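PDB 6BDJ: Tetur07g02040 from Tetranychus urticae, which probably cleaves aromatic diol rings between the two hydroxylated carbons as an intradiol dioxygenase, using ferric iron and inserting both atoms of molecular oxygen. Local coordinates for residues H160-Q172 with E195-I208. Sequence-based numbering, arbitrary orientation.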
loop_
_atom_site.group_PDB
_atom_site.type_symbol
_atom_site.label_atom_id
_atom_site.label_comp_id
_atom_site.label_asym_id
_atom_site.label_seq_id
_atom_site.Cartn_x
_atom_site.Cartn_y
_atom_site.Cartn_z
ATOM N N HIS A 160 3.511 10.106 7.274
ATOM C CA HIS A 160 3.969 8.722 7.280
ATOM C C HIS A 160 3.841 8.094 5.916
ATOM O O HIS A 160 2.813 8.232 5.267
ATOM C CB HIS A 160 3.167 7.900 8.302
ATOM C CG HIS A 160 3.807 6.597 8.669
ATOM N ND1 HIS A 160 4.457 6.400 9.867
ATOM C CD2 HIS A 160 3.893 5.424 7.997
ATOM C CE1 HIS A 160 4.916 5.159 9.918
ATOM N NE2 HIS A 160 4.577 4.542 8.800
ATOM N N ILE A 161 4.884 7.410 5.484
ATOM C CA ILE A 161 4.928 6.691 4.225
ATOM C C ILE A 161 5.390 5.284 4.554
ATOM O O ILE A 161 6.356 5.083 5.314
ATOM C CB ILE A 161 5.935 7.305 3.238
ATOM C CG1 ILE A 161 5.494 8.699 2.819
ATOM C CG2 ILE A 161 6.115 6.398 2.002
ATOM C CD1 ILE A 161 6.556 9.491 2.074
ATOM N N GLY A 162 4.738 4.304 3.974
ATOM C CA GLY A 162 5.106 2.925 4.230
ATOM C C GLY A 162 4.683 1.977 3.149
ATOM O O GLY A 162 4.335 2.383 2.021
ATOM N N GLN A 163 4.813 0.703 3.500
ATOM C CA GLN A 163 4.487 -0.400 2.630
ATOM C C GLN A 163 3.839 -1.488 3.446
ATOM O O GLN A 163 4.250 -1.760 4.561
ATOM C CB GLN A 163 5.735 -0.918 1.936
ATOM C CG GLN A 163 6.246 0.053 0.884
ATOM C CD GLN A 163 7.425 -0.462 0.078
ATOM O OE1 GLN A 163 7.623 -1.678 -0.060
ATOM N NE2 GLN A 163 8.205 0.465 -0.472
ATOM N N ILE A 164 2.822 -2.099 2.853
ATOM C CA ILE A 164 2.065 -3.187 3.435
ATOM C C ILE A 164 2.586 -4.480 2.816
ATOM O O ILE A 164 2.655 -4.614 1.595
ATOM C CB ILE A 164 0.572 -3.023 3.123
ATOM C CG1 ILE A 164 0.075 -1.660 3.607
ATOM C CG2 ILE A 164 -0.231 -4.148 3.757
ATOM C CD1 ILE A 164 -1.299 -1.262 3.127
ATOM N N PHE A 165 2.936 -5.435 3.664
ATOM C CA PHE A 165 3.418 -6.744 3.231
ATOM C C PHE A 165 2.403 -7.821 3.583
ATOM O O PHE A 165 1.470 -7.595 4.344
ATOM C CB PHE A 165 4.782 -7.007 3.868
ATOM C CG PHE A 165 5.826 -6.000 3.459
ATOM C CD1 PHE A 165 6.407 -6.071 2.211
ATOM C CD2 PHE A 165 6.178 -4.942 4.288
ATOM C CE1 PHE A 165 7.345 -5.130 1.793
ATOM C CE2 PHE A 165 7.124 -3.998 3.894
ATOM C CZ PHE A 165 7.725 -4.104 2.646
ATOM N N PHE A 166 2.611 -8.997 3.007
ATOM C CA PHE A 166 1.719 -10.154 3.195
ATOM C C PHE A 166 2.459 -11.311 3.837
ATOM O O PHE A 166 3.681 -11.485 3.631
ATOM C CB PHE A 166 1.119 -10.553 1.862
ATOM C CG PHE A 166 0.301 -9.455 1.260
ATOM C CD1 PHE A 166 -1.035 -9.331 1.585
ATOM C CD2 PHE A 166 0.891 -8.481 0.469
ATOM C CE1 PHE A 166 -1.812 -8.294 1.064
ATOM C CE2 PHE A 166 0.134 -7.435 -0.047
ATOM C CZ PHE A 166 -1.226 -7.345 0.255
ATOM N N ASP A 167 1.727 -12.094 4.636
ATOM C CA ASP A 167 2.337 -13.261 5.284
ATOM C C ASP A 167 2.673 -14.266 4.192
ATOM O O ASP A 167 1.950 -14.348 3.186
ATOM C CB ASP A 167 1.449 -13.846 6.401
ATOM C CG ASP A 167 0.200 -14.518 5.867
ATOM O OD1 ASP A 167 -0.726 -13.790 5.446
ATOM O OD2 ASP A 167 0.146 -15.779 5.854
ATOM N N GLU A 168 3.791 -14.967 4.367
ATOM C CA GLU A 168 4.390 -15.780 3.304
ATOM C C GLU A 168 3.442 -16.877 2.845
ATOM O O GLU A 168 3.359 -17.166 1.652
ATOM C CB GLU A 168 5.699 -16.397 3.788
ATOM N N SER A 169 2.734 -17.471 3.802
ATOM C CA SER A 169 1.807 -18.558 3.521
ATOM C C SER A 169 0.655 -18.094 2.633
ATOM O O SER A 169 0.334 -18.750 1.654
ATOM C CB SER A 169 1.274 -19.138 4.832
ATOM O OG SER A 169 0.448 -18.199 5.493
ATOM N N THR A 170 0.058 -16.958 2.981
ATOM C CA THR A 170 -1.048 -16.390 2.205
ATOM C C THR A 170 -0.587 -15.996 0.818
ATOM O O THR A 170 -1.230 -16.349 -0.164
ATOM C CB THR A 170 -1.644 -15.147 2.878
ATOM O OG1 THR A 170 -2.168 -15.515 4.162
ATOM C CG2 THR A 170 -2.781 -14.563 2.050
ATOM N N SER A 171 0.509 -15.250 0.753
ATOM C CA SER A 171 1.097 -14.855 -0.525
ATOM C C SER A 171 1.311 -16.052 -1.426
ATOM O O SER A 171 0.982 -16.003 -2.604
ATOM C CB SER A 171 2.416 -14.107 -0.325
ATOM O OG SER A 171 3.018 -13.775 -1.573
ATOM N N GLN A 172 1.820 -17.142 -0.860
ATOM C CA GLN A 172 2.057 -18.374 -1.633
ATOM C C GLN A 172 0.767 -18.960 -2.184
ATOM O O GLN A 172 0.729 -19.402 -3.316
ATOM C CB GLN A 172 2.785 -19.434 -0.780
ATOM C CG GLN A 172 3.393 -20.556 -1.610
ATOM C CD GLN A 172 4.628 -20.138 -2.414
ATOM O OE1 GLN A 172 5.167 -19.037 -2.260
ATOM N NE2 GLN A 172 5.078 -21.032 -3.287
ATOM N N GLU A 195 14.046 -3.422 0.974
ATOM C CA GLU A 195 13.117 -2.590 1.715
ATOM C C GLU A 195 12.530 -3.319 2.935
ATOM O O GLU A 195 12.504 -2.753 4.020
ATOM C CB GLU A 195 11.993 -2.046 0.810
ATOM C CG GLU A 195 12.447 -1.232 -0.475
ATOM C CD GLU A 195 12.444 0.373 -0.310
ATOM O OE1 GLU A 195 12.083 1.081 -1.310
ATOM O OE2 GLU A 195 12.773 0.921 0.804
ATOM N N PHE A 196 12.066 -4.557 2.762
ATOM C CA PHE A 196 11.451 -5.324 3.848
ATOM C C PHE A 196 12.477 -5.494 4.981
ATOM O O PHE A 196 12.173 -5.277 6.159
ATOM C CB PHE A 196 11.033 -6.713 3.332
ATOM C CG PHE A 196 10.361 -7.592 4.368
ATOM C CD1 PHE A 196 11.110 -8.387 5.222
ATOM C CD2 PHE A 196 8.968 -7.613 4.498
ATOM C CE1 PHE A 196 10.483 -9.174 6.190
ATOM C CE2 PHE A 196 8.336 -8.408 5.435
ATOM C CZ PHE A 196 9.101 -9.188 6.296
ATOM N N THR A 197 13.690 -5.879 4.597
ATOM C CA THR A 197 14.770 -6.109 5.539
ATOM C C THR A 197 15.191 -4.826 6.245
ATOM O O THR A 197 15.176 -4.748 7.488
ATOM C CB THR A 197 15.976 -6.728 4.796
ATOM O OG1 THR A 197 15.619 -8.030 4.327
ATOM C CG2 THR A 197 17.202 -6.843 5.707
ATOM N N TYR A 198 15.565 -3.819 5.458
ATOM C CA TYR A 198 16.101 -2.594 6.049
ATOM C C TYR A 198 15.085 -1.841 6.891
ATOM O O TYR A 198 15.445 -1.319 7.934
ATOM C CB TYR A 198 16.760 -1.674 5.016
ATOM C CG TYR A 198 17.902 -2.313 4.228
ATOM C CD1 TYR A 198 18.975 -2.972 4.852
ATOM C CD2 TYR A 198 17.935 -2.203 2.838
ATOM C CE1 TYR A 198 20.015 -3.525 4.106
ATOM C CE2 TYR A 198 18.962 -2.757 2.080
ATOM C CZ TYR A 198 19.993 -3.411 2.708
ATOM O OH TYR A 198 20.984 -3.920 1.925
ATOM N N PHE A 199 13.821 -1.815 6.479
ATOM C CA PHE A 199 12.792 -0.951 7.115
ATOM C C PHE A 199 11.728 -1.719 7.920
ATOM O O PHE A 199 10.589 -1.270 8.011
ATOM C CB PHE A 199 12.092 -0.093 6.023
ATOM C CG PHE A 199 13.024 0.833 5.286
ATOM C CD1 PHE A 199 13.757 0.393 4.174
ATOM C CD2 PHE A 199 13.214 2.133 5.717
ATOM C CE1 PHE A 199 14.652 1.224 3.533
ATOM C CE2 PHE A 199 14.112 2.980 5.064
ATOM C CZ PHE A 199 14.828 2.523 3.971
ATOM N N ASN A 200 12.083 -2.870 8.488
ATOM C CA ASN A 200 11.188 -3.600 9.429
ATOM C C ASN A 200 9.857 -4.007 8.850
ATOM O O ASN A 200 8.825 -3.768 9.482
ATOM C CB ASN A 200 10.888 -2.737 10.681
ATOM C CG ASN A 200 12.120 -2.304 11.386
ATOM O OD1 ASN A 200 12.754 -3.098 12.068
ATOM N ND2 ASN A 200 12.468 -1.039 11.247
ATOM N N GLY A 201 9.856 -4.585 7.651
ATOM C CA GLY A 201 8.630 -5.091 7.042
ATOM C C GLY A 201 7.812 -6.051 7.905
ATOM O O GLY A 201 6.579 -6.120 7.792
ATOM N N LYS A 202 8.505 -6.784 8.771
ATOM C CA LYS A 202 7.883 -7.693 9.742
ATOM C C LYS A 202 6.767 -7.078 10.591
ATOM O O LYS A 202 5.806 -7.757 10.952
ATOM C CB LYS A 202 8.952 -8.272 10.672
ATOM N N LYS A 203 6.870 -5.791 10.879
ATOM C CA LYS A 203 5.884 -5.094 11.713
ATOM C C LYS A 203 4.830 -4.409 10.863
ATOM O O LYS A 203 4.074 -3.558 11.372
ATOM C CB LYS A 203 6.568 -4.033 12.589
ATOM C CG LYS A 203 7.858 -4.487 13.267
ATOM C CD LYS A 203 8.441 -3.412 14.164
ATOM C CE LYS A 203 9.618 -3.960 14.970
ATOM N NZ LYS A 203 10.238 -2.955 15.877
ATOM N N SER A 204 4.786 -4.772 9.580
ATOM C CA SER A 204 3.985 -4.088 8.582
ATOM C C SER A 204 3.312 -5.106 7.638
ATOM O O SER A 204 3.042 -4.816 6.448
ATOM C CB SER A 204 4.907 -3.102 7.850
ATOM O OG SER A 204 4.176 -2.261 6.981
ATOM N N ILE A 205 3.029 -6.288 8.188
ATOM C CA ILE A 205 2.336 -7.351 7.473
ATOM C C ILE A 205 0.859 -7.223 7.744
ATOM O O ILE A 205 0.460 -7.140 8.885
ATOM C CB ILE A 205 2.784 -8.733 7.939
ATOM C CG1 ILE A 205 4.237 -8.965 7.512
ATOM C CG2 ILE A 205 1.896 -9.819 7.347
ATOM C CD1 ILE A 205 4.958 -10.036 8.291
ATOM N N ILE A 206 0.051 -7.222 6.681
ATOM C CA ILE A 206 -1.405 -7.182 6.832
ATOM C C ILE A 206 -1.959 -8.527 7.295
ATOM O O ILE A 206 -1.538 -9.585 6.842
ATOM C CB ILE A 206 -2.158 -6.641 5.584
ATOM C CG1 ILE A 206 -3.658 -6.474 5.889
ATOM C CG2 ILE A 206 -1.965 -7.517 4.354
ATOM C CD1 ILE A 206 -4.337 -5.434 5.022
ATOM N N ASN A 207 -2.905 -8.434 8.214
ATOM C CA ASN A 207 -3.554 -9.579 8.814
ATOM C C ASN A 207 -4.806 -9.935 8.027
ATOM O O ASN A 207 -5.796 -9.181 8.027
ATOM C CB ASN A 207 -3.926 -9.239 10.253
ATOM C CG ASN A 207 -4.386 -10.435 11.023
ATOM O OD1 ASN A 207 -5.584 -10.706 11.116
ATOM N ND2 ASN A 207 -3.433 -11.172 11.581
ATOM N N ILE A 208 -4.761 -11.074 7.349
ATOM C CA ILE A 208 -5.913 -11.549 6.556
ATOM C C ILE A 208 -6.753 -12.542 7.326
ATOM O O ILE A 208 -6.252 -13.579 7.733
ATOM C CB ILE A 208 -5.464 -12.248 5.256
ATOM C CG1 ILE A 208 -4.587 -11.309 4.418
ATOM C CG2 ILE A 208 -6.673 -12.726 4.445
ATOM C CD1 ILE A 208 -5.140 -9.907 4.209
#
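Phe165 and Phe196 form a T-shaped pair. The edge of Phe196 points at one face of Phe165, with planes at 82° and CD2 of Phe196 3.7 Å from CG of Phe165. Gly201 CA lies over a face of the Phe196 ring, offset toward its rim, and also touches CE2 of Phe165, 3.7 Å away. The pair lies where two neighbouring parallel strands, 157-166 and 205-208, meet in the mixed beta sheet of this intradiol dioxygenase. It packs the short helix 194-198 onto that sheet. CG of Phe165 stands beside its own backbone N (chi1 -61°), which turns one ring face to the CD2 edge of Phe196. With a leucine in place of Phe165 the flat face is gone, and the Phe196 edge would probably be left without its partner, with a gap beside Gly201.

The strands are joined by two nearly straight backbone bonds. Phe165 N donates to Ser204 O (2.9 Å), and Ile206 N donates to Phe165 O (2.8 Å). On the side of the sheet that carries Phe166 and Ile206, CG2 of Ile206 lies 3.4 Å from CE1 of Phe166; the two side chains run side by side. CG2 of Ile164 packs on CB of Ile206 at 3.6 Å. Gln163 lies next to the iron ligands His147 and His149, and its amide is held by Arg144 and Gly41. Beyond the strand, Asp167 caps helix 168-175, taking a bond from Thr170 N. Ser204 OG, anti to its own N (chi1 -172°), gives a very short hydrogen bond of 2.5 Å to Gln163 O.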